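PDB 3HN0: nitrate transport protein from Parabacteroides distasonis, which probably serves as the solute-binding component of an ABC transporter, capturing nitrate or a related small solute for uptake. Local coordinates for residues A231-P234 and K235-E238; L149-P152 and F153-A157; F199-A202 and L203-S206. All blocks are in the same frame, centred on the assembly; numbering follows the deposited sequence.

Followed from the N terminus, the chain first reaches contact 2, where residues 149-157 leave strand 146-149, turn through a cis-proline and enter helix 153-160. Contact 3 comes next, two successive turns within helix 196-212, which packs on strand 242-246 and helix 21-25. Contact 1 follows at residues 231-238, where the loop after helix 214-223 is capped into helix 234-240. Each is one unbroken stretch, so each closes a turn and no long loop; the three lie in series, neither nesting nor crossing. Contacts 1 and 2 touch, helix start against helix start, through Ser236 and Ser155, and Leu232 packs on Pro152. Contact 3 stands apart, its centre about 21 Å from that of contact 1.

Contact 1: residues A231-P234 and K235-E238; sequences ALTP and KSIE
Thr233 and Ser236 form a capping box at the start of helix 234-240, with Thr233 as the N-cap. The stronger bond of the box runs from Thr233 N to Ser236 OG, 2.9 Å long and almost straight at 173°. The hydroxyl reaches back to that amide because OG lies beside its own backbone N (chi1 -46°). Thr233 OG1 in turn accepts a weak capping bond from Lys235 N at 3.3 Å. Thr233 O takes Ile237 N at 3.2 Å, the donor arriving nearly in line with the carbonyl bond, and a weaker, bent bond from Ser236 N.

The inner side is closely packed. Leu232 CD2 rests 3.7 Å from Ser236 CB, and Leu232 and Ile237 both press on Ile18 of helix 16-19, while Pro234 and Ile237 meet helix 214-223 at Ile218. Ser236 OG is gripped a second time, by a hydrogen bond with Ser155 at the start of helix 153-160. An alanine in place of Ser236 removes the shared oxygen, and would probably leave the Thr233 amide without its side-chain acceptor and Ser155 without its link to this helix start.

The outer side is looser. Lys235 keeps only its base near the turn, with CB 3.8 Å from Thr233 OG1, and its chain then runs off toward solvent. Glu238, likewise exposed, continues the helical bonding: its N gives a 3.0 Å bond to Pro234 O, and its CG comes within 3.6 Å of that same oxygen.

Contact 2: residues L149-P152 and F153-A157; sequences LGEP and FLSIA
Leu149 reaches from the end of its strand under the first turn of helix 153-160, and its carbons meet three residues there. CB faces the helix and sits 4.2 Å from Leu154 CB. At CG the chain splits in two: CD2 goes to Phe153 CB, the two side chains crossing at about a right angle, while CD1 runs further along the helix to Ala157 CB at 3.8 Å. One leucine thus touches Phe153, Leu154 and Ala157.

The turn between them is a strand-to-helix connection with a cis peptide before Pro152. Gly150 O accepts Leu154 N at 3.0 Å, the donor standing 46° out of the carbonyl plane, and Pro152 O accepts Ile156 N at 2.9 Å. The proline ring lies alongside Phe153, its CD over one face of the phenyl ring.

Glu151 starts away from the helix but doubles back through a bend at chi2 (-70°). Its OE1 then takes two donors from one residue: Ser155 N at 3.1 Å, from above the carboxylate plane, and Ser155 OG, at a very short 2.5 Å that should be read with some caution. OE2 lies 3.6 Å from Leu154 CD2 and is held from beyond by a salt bridge to Arg239, which probably offsets the charge of this buried carboxylate.

Leu149 pairs through its backbone with Tyr87 of strand 87-90, on which Leu154 also packs; helix 132-141 lies against Leu149 and Phe153, and helix 234-240 against Glu151 and Leu154.

Contact 3: residues F199-A202 and L203-S206; sequences FEDA and LRAS
Arg204 lies back along the preceding turn of its own helix, its guanidinium group passing across the base of Glu200, with NH1 3.9 Å from Glu200 CB. With CG turned anti to its carbonyl carbon (chi1 -73°), the chain starts back along the helix, CG 3.4 Å from Glu200 O, and from there it runs extended to NE. NH1 then makes a salt bridge of 3.1 Å to Asp201 OD1. The oxygen comes to the edge of the guanidinium, in its plane, although the carboxylate itself is turned by 52°.

This is an i to i+3 ion pair on the exposed side of alpha-helix 196-212, set over regular i to i+4 backbone bonds such as Arg204 N to Glu200 O at 2.9 Å and Ser206 N to Ala202 O at 3.0 Å. Glu200 does not close a second bridge: its OE1 stays 4.2 Å from Arg204 NH2, and its OE2 is hydrogen-bonded to Tyr244 of strand 242-246. Arg204 NE is hydrogen-bonded to a bound di(hydroxyethyl)ether, probably from the crystallisation liquor.

Elsewhere round the helix, side chains are buried against the large mixed sheet and helix 21-25. Glu200 touches Ala78 of strand 76-82, Leu203 touches both Tyr244 and Trp23, and the Ser206 hydroxyl is hydrogen-bonded to Ala19 O. Leu203 CB stays 3.4 Å from Phe199 O, the oxygen that accepts Leu203 N.

Contact 1: residues A231-P234 and K235-E238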
loop_
_atom_site.group_PDB
_atom_site.type_symbol
_atom_site.label_atom_id
_atom_site.label_comp_id
_atom_site.label_asym_id
_atom_site.label_seq_id
_atom_site.Cartn_x
_atom_site.Cartn_y
_atom_site.Cartn_z
ATOM N N ALA A 231 12.331 -1.425 25.101
ATOM C CA ALA A 231 12.717 -0.877 23.803
ATOM C C ALA A 231 11.524 -0.805 22.805
ATOM O O ALA A 231 11.293 0.214 22.155
ATOM C CB ALA A 231 13.868 -1.679 23.219
ATOM N N LEU A 232 10.759 -1.885 22.711
ATOM C CA LEU A 232 9.573 -1.930 21.881
ATOM C C LEU A 232 8.311 -1.693 22.710
ATOM O O LEU A 232 8.224 -2.110 23.893
ATOM C CB LEU A 232 9.437 -3.281 21.217
ATOM C CG LEU A 232 10.481 -3.775 20.207
ATOM C CD1 LEU A 232 10.116 -5.189 19.825
ATOM C CD2 LEU A 232 10.488 -2.895 18.977
ATOM N N THR A 233 7.323 -1.062 22.062
ATOM C CA THR A 233 5.984 -0.925 22.586
ATOM C C THR A 233 4.992 -1.422 21.495
ATOM O O THR A 233 5.403 -1.683 20.356
ATOM C CB THR A 233 5.651 0.551 22.922
ATOM O OG1 THR A 233 5.499 1.285 21.704
ATOM C CG2 THR A 233 6.711 1.164 23.828
ATOM N N PRO A 234 3.714 -1.600 21.844
ATOM C CA PRO A 234 2.780 -1.986 20.786
ATOM C C PRO A 234 2.772 -1.038 19.602
ATOM O O PRO A 234 2.608 -1.498 18.488
ATOM C CB PRO A 234 1.430 -2.049 21.517
ATOM C CG PRO A 234 1.835 -2.470 22.883
ATOM C CD PRO A 234 3.093 -1.734 23.172
ATOM N N LYS A 235 3.013 0.263 19.804
ATOM C CA LYS A 235 3.120 1.174 18.649
ATOM C C LYS A 235 4.301 0.850 17.738
ATOM O O LYS A 235 4.203 0.961 16.534
ATOM C CB LYS A 235 3.164 2.628 19.085
ATOM C CG LYS A 235 1.787 3.167 19.454
ATOM C CD LYS A 235 1.853 4.674 19.686
ATOM C CE LYS A 235 0.744 5.183 20.619
ATOM N NZ LYS A 235 -0.609 4.789 20.148
ATOM N N SER A 236 5.394 0.349 18.318
ATOM C CA SER A 236 6.563 -0.070 17.558
ATOM C C SER A 236 6.149 -1.215 16.636
ATOM O O SER A 236 6.475 -1.231 15.467
ATOM C CB SER A 236 7.684 -0.575 18.479
ATOM O OG SER A 236 7.902 0.290 19.600
ATOM N N ILE A 237 5.434 -2.173 17.191
ATOM C CA ILE A 237 4.969 -3.312 16.369
ATOM C C ILE A 237 4.061 -2.853 15.244
ATOM O O ILE A 237 4.245 -3.248 14.096
ATOM C CB ILE A 237 4.330 -4.381 17.240
ATOM C CG1 ILE A 237 5.443 -5.039 18.061
ATOM C CG2 ILE A 237 3.612 -5.422 16.366
ATOM C CD1 ILE A 237 4.987 -6.244 18.867
ATOM N N GLU A 238 3.140 -1.919 15.556
ATOM C CA GLU A 238 2.265 -1.361 14.532
ATOM C C GLU A 238 3.038 -0.747 13.375
ATOM O O GLU A 238 2.709 -0.979 12.191
ATOM C CB GLU A 238 1.279 -0.316 15.083
ATOM C CG GLU A 238 0.122 -0.838 15.903
ATOM C CD GLU A 238 -0.561 0.281 16.751
ATOM O OE1 GLU A 238 -0.489 1.507 16.401
ATOM O OE2 GLU A 238 -1.163 -0.090 17.778
#

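Contact 2: residues L149-P152 and F153-A157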
loop_
_atom_site.group_PDB
_atom_site.type_symbol
_atom_site.label_atom_id
_atom_site.label_comp_id
_atom_site.label_asym_id
_atom_site.label_seq_id
_atom_site.Cartn_x
_atom_site.Cartn_y
_atom_site.Cartn_z
ATOM N N LEU A 149 15.013 6.217 10.338
ATOM C CA LEU A 149 15.169 5.095 11.286
ATOM C C LEU A 149 14.082 4.051 11.091
ATOM O O LEU A 149 12.984 4.360 10.698
ATOM C CB LEU A 149 15.100 5.585 12.750
ATOM C CG LEU A 149 16.268 6.397 13.281
ATOM C CD1 LEU A 149 15.915 6.976 14.685
ATOM C CD2 LEU A 149 17.573 5.655 13.348
ATOM N N GLY A 150 14.405 2.822 11.484
ATOM C CA GLY A 150 13.438 1.737 11.678
ATOM C C GLY A 150 13.525 1.241 13.119
ATOM O O GLY A 150 14.322 1.730 13.903
ATOM N N GLU A 151 12.691 0.270 13.460
ATOM C CA GLU A 151 12.565 -0.204 14.823
ATOM C C GLU A 151 13.681 -1.154 15.176
ATOM O O GLU A 151 14.115 -1.864 14.316
ATOM C CB GLU A 151 11.228 -0.881 14.969
ATOM C CG GLU A 151 10.052 0.098 14.777
ATOM C CD GLU A 151 9.917 1.080 15.907
ATOM O OE1 GLU A 151 10.718 1.067 16.889
ATOM O OE2 GLU A 151 9.003 1.888 15.823
ATOM N N PRO A 152 14.109 -1.197 16.453
ATOM C CA PRO A 152 13.619 -0.527 17.653
ATOM C C PRO A 152 14.201 0.880 17.839
ATOM O O PRO A 152 13.758 1.648 18.737
ATOM C CB PRO A 152 14.127 -1.450 18.764
ATOM C CG PRO A 152 15.354 -1.959 18.256
ATOM C CD PRO A 152 15.224 -2.119 16.787
ATOM N N PHE A 153 15.140 1.246 16.976
ATOM C CA PHE A 153 15.894 2.505 17.147
ATOM C C PHE A 153 14.934 3.698 17.089
ATOM O O PHE A 153 15.091 4.698 17.799
ATOM C CB PHE A 153 16.902 2.622 16.018
ATOM C CG PHE A 153 17.825 1.476 15.956
ATOM C CD1 PHE A 153 18.827 1.359 16.905
ATOM C CD2 PHE A 153 17.675 0.465 14.948
ATOM C CE1 PHE A 153 19.716 0.276 16.870
ATOM C CE2 PHE A 153 18.546 -0.615 14.924
ATOM C CZ PHE A 153 19.562 -0.715 15.907
ATOM N N LEU A 154 13.978 3.604 16.183
ATOM C CA LEU A 154 12.928 4.619 16.041
ATOM C C LEU A 154 12.229 4.876 17.380
ATOM O O LEU A 154 12.105 6.006 17.834
ATOM C CB LEU A 154 11.912 4.167 15.005
ATOM C CG LEU A 154 10.710 5.073 14.689
ATOM C CD1 LEU A 154 11.133 6.498 14.367
ATOM C CD2 LEU A 154 9.854 4.461 13.491
ATOM N N SER A 155 11.756 3.796 17.995
ATOM C CA SER A 155 11.048 3.878 19.278
ATOM C C SER A 155 11.933 4.447 20.378
ATOM O O SER A 155 11.497 5.282 21.196
ATOM C CB SER A 155 10.545 2.487 19.695
ATOM O OG SER A 155 9.520 2.050 18.819
ATOM N N ILE A 156 13.174 3.990 20.389
ATOM C CA ILE A 156 14.151 4.457 21.418
ATOM C C ILE A 156 14.408 5.970 21.266
ATOM O O ILE A 156 14.426 6.723 22.253
ATOM C CB ILE A 156 15.462 3.660 21.287
ATOM C CG1 ILE A 156 15.211 2.199 21.670
ATOM C CG2 ILE A 156 16.615 4.310 22.119
ATOM C CD1 ILE A 156 16.354 1.279 21.262
ATOM N N ALA A 157 14.594 6.427 20.025
ATOM C CA ALA A 157 14.826 7.834 19.742
ATOM C C ALA A 157 13.621 8.673 20.137
ATOM O O ALA A 157 13.763 9.715 20.756
ATOM C CB ALA A 157 15.125 8.028 18.227
#

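Contact 3: residues F199-A202 and L203-S206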
loop_
_atom_site.group_PDB
_atom_site.type_symbol
_atom_site.label_atom_id
_atom_site.label_comp_id
_atom_site.label_asym_id
_atom_site.label_seq_id
_atom_site.Cartn_x
_atom_site.Cartn_y
_atom_site.Cartn_z
ATOM N N PHE A 199 5.838 -24.082 6.348
ATOM C CA PHE A 199 6.530 -23.001 7.028
ATOM C C PHE A 199 5.837 -21.660 6.815
ATOM O O PHE A 199 5.776 -20.865 7.744
ATOM C CB PHE A 199 8.085 -23.045 6.897
ATOM C CG PHE A 199 8.710 -22.413 5.648
ATOM C CD1 PHE A 199 8.606 -21.050 5.370
ATOM C CD2 PHE A 199 9.554 -23.188 4.825
ATOM C CE1 PHE A 199 9.273 -20.489 4.274
ATOM C CE2 PHE A 199 10.186 -22.634 3.729
ATOM C CZ PHE A 199 10.050 -21.267 3.452
ATOM N N GLU A 200 5.287 -21.440 5.633
ATOM C CA GLU A 200 4.477 -20.212 5.393
ATOM C C GLU A 200 3.246 -20.222 6.274
ATOM O O GLU A 200 2.906 -19.208 6.828
ATOM C CB GLU A 200 4.074 -20.042 3.935
ATOM C CG GLU A 200 5.240 -19.783 3.013
ATOM C CD GLU A 200 4.807 -19.554 1.575
ATOM O OE1 GLU A 200 3.977 -20.347 1.065
ATOM O OE2 GLU A 200 5.309 -18.583 0.956
ATOM N N ASP A 201 2.530 -21.330 6.368
ATOM C CA ASP A 201 1.398 -21.406 7.266
ATOM C C ASP A 201 1.806 -21.029 8.688
ATOM O O ASP A 201 1.107 -20.260 9.352
ATOM C CB ASP A 201 0.755 -22.797 7.291
ATOM C CG ASP A 201 0.099 -23.224 5.978
ATOM O OD1 ASP A 201 -0.122 -22.395 5.094
ATOM O OD2 ASP A 201 -0.190 -24.451 5.874
ATOM N N ALA A 202 2.933 -21.567 9.169
ATOM C CA ALA A 202 3.325 -21.277 10.556
ATOM C C ALA A 202 3.765 -19.831 10.702
ATOM O O ALA A 202 3.559 -19.215 11.732
ATOM C CB ALA A 202 4.432 -22.228 10.994
ATOM N N LEU A 203 4.378 -19.269 9.645
ATOM C CA LEU A 203 4.824 -17.892 9.704
ATOM C C LEU A 203 3.647 -16.937 9.715
ATOM O O LEU A 203 3.680 -15.927 10.392
ATOM C CB LEU A 203 5.765 -17.579 8.531
ATOM C CG LEU A 203 6.386 -16.195 8.561
ATOM C CD1 LEU A 203 6.999 -15.863 9.897
ATOM C CD2 LEU A 203 7.466 -16.123 7.417
ATOM N N ARG A 204 2.609 -17.252 8.952
ATOM C CA ARG A 204 1.368 -16.474 9.027
ATOM C C ARG A 204 0.833 -16.431 10.448
ATOM O O ARG A 204 0.419 -15.393 10.913
ATOM C CB ARG A 204 0.309 -17.026 8.100
ATOM C CG ARG A 204 0.560 -16.758 6.668
ATOM C CD ARG A 204 -0.628 -17.260 5.735
ATOM N NE ARG A 204 -0.140 -17.205 4.363
ATOM C CZ ARG A 204 0.347 -18.212 3.670
ATOM N NH1 ARG A 204 0.221 -19.474 4.067
ATOM N NH2 ARG A 204 0.873 -17.976 2.489
ATOM N N ALA A 205 0.851 -17.559 11.151
ATOM C CA ALA A 205 0.379 -17.598 12.506
ATOM C C ALA A 205 1.223 -16.742 13.433
ATOM O O ALA A 205 0.701 -15.987 14.286
ATOM C CB ALA A 205 0.345 -19.053 12.999
ATOM N N SER A 206 2.549 -16.830 13.258
ATOM C CA SER A 206 3.482 -16.054 14.086
ATOM C C SER A 206 3.308 -14.554 13.834
ATOM O O SER A 206 3.329 -13.716 14.796
ATOM C CB SER A 206 4.911 -16.522 13.856
ATOM O OG SER A 206 5.829 -15.869 14.733
#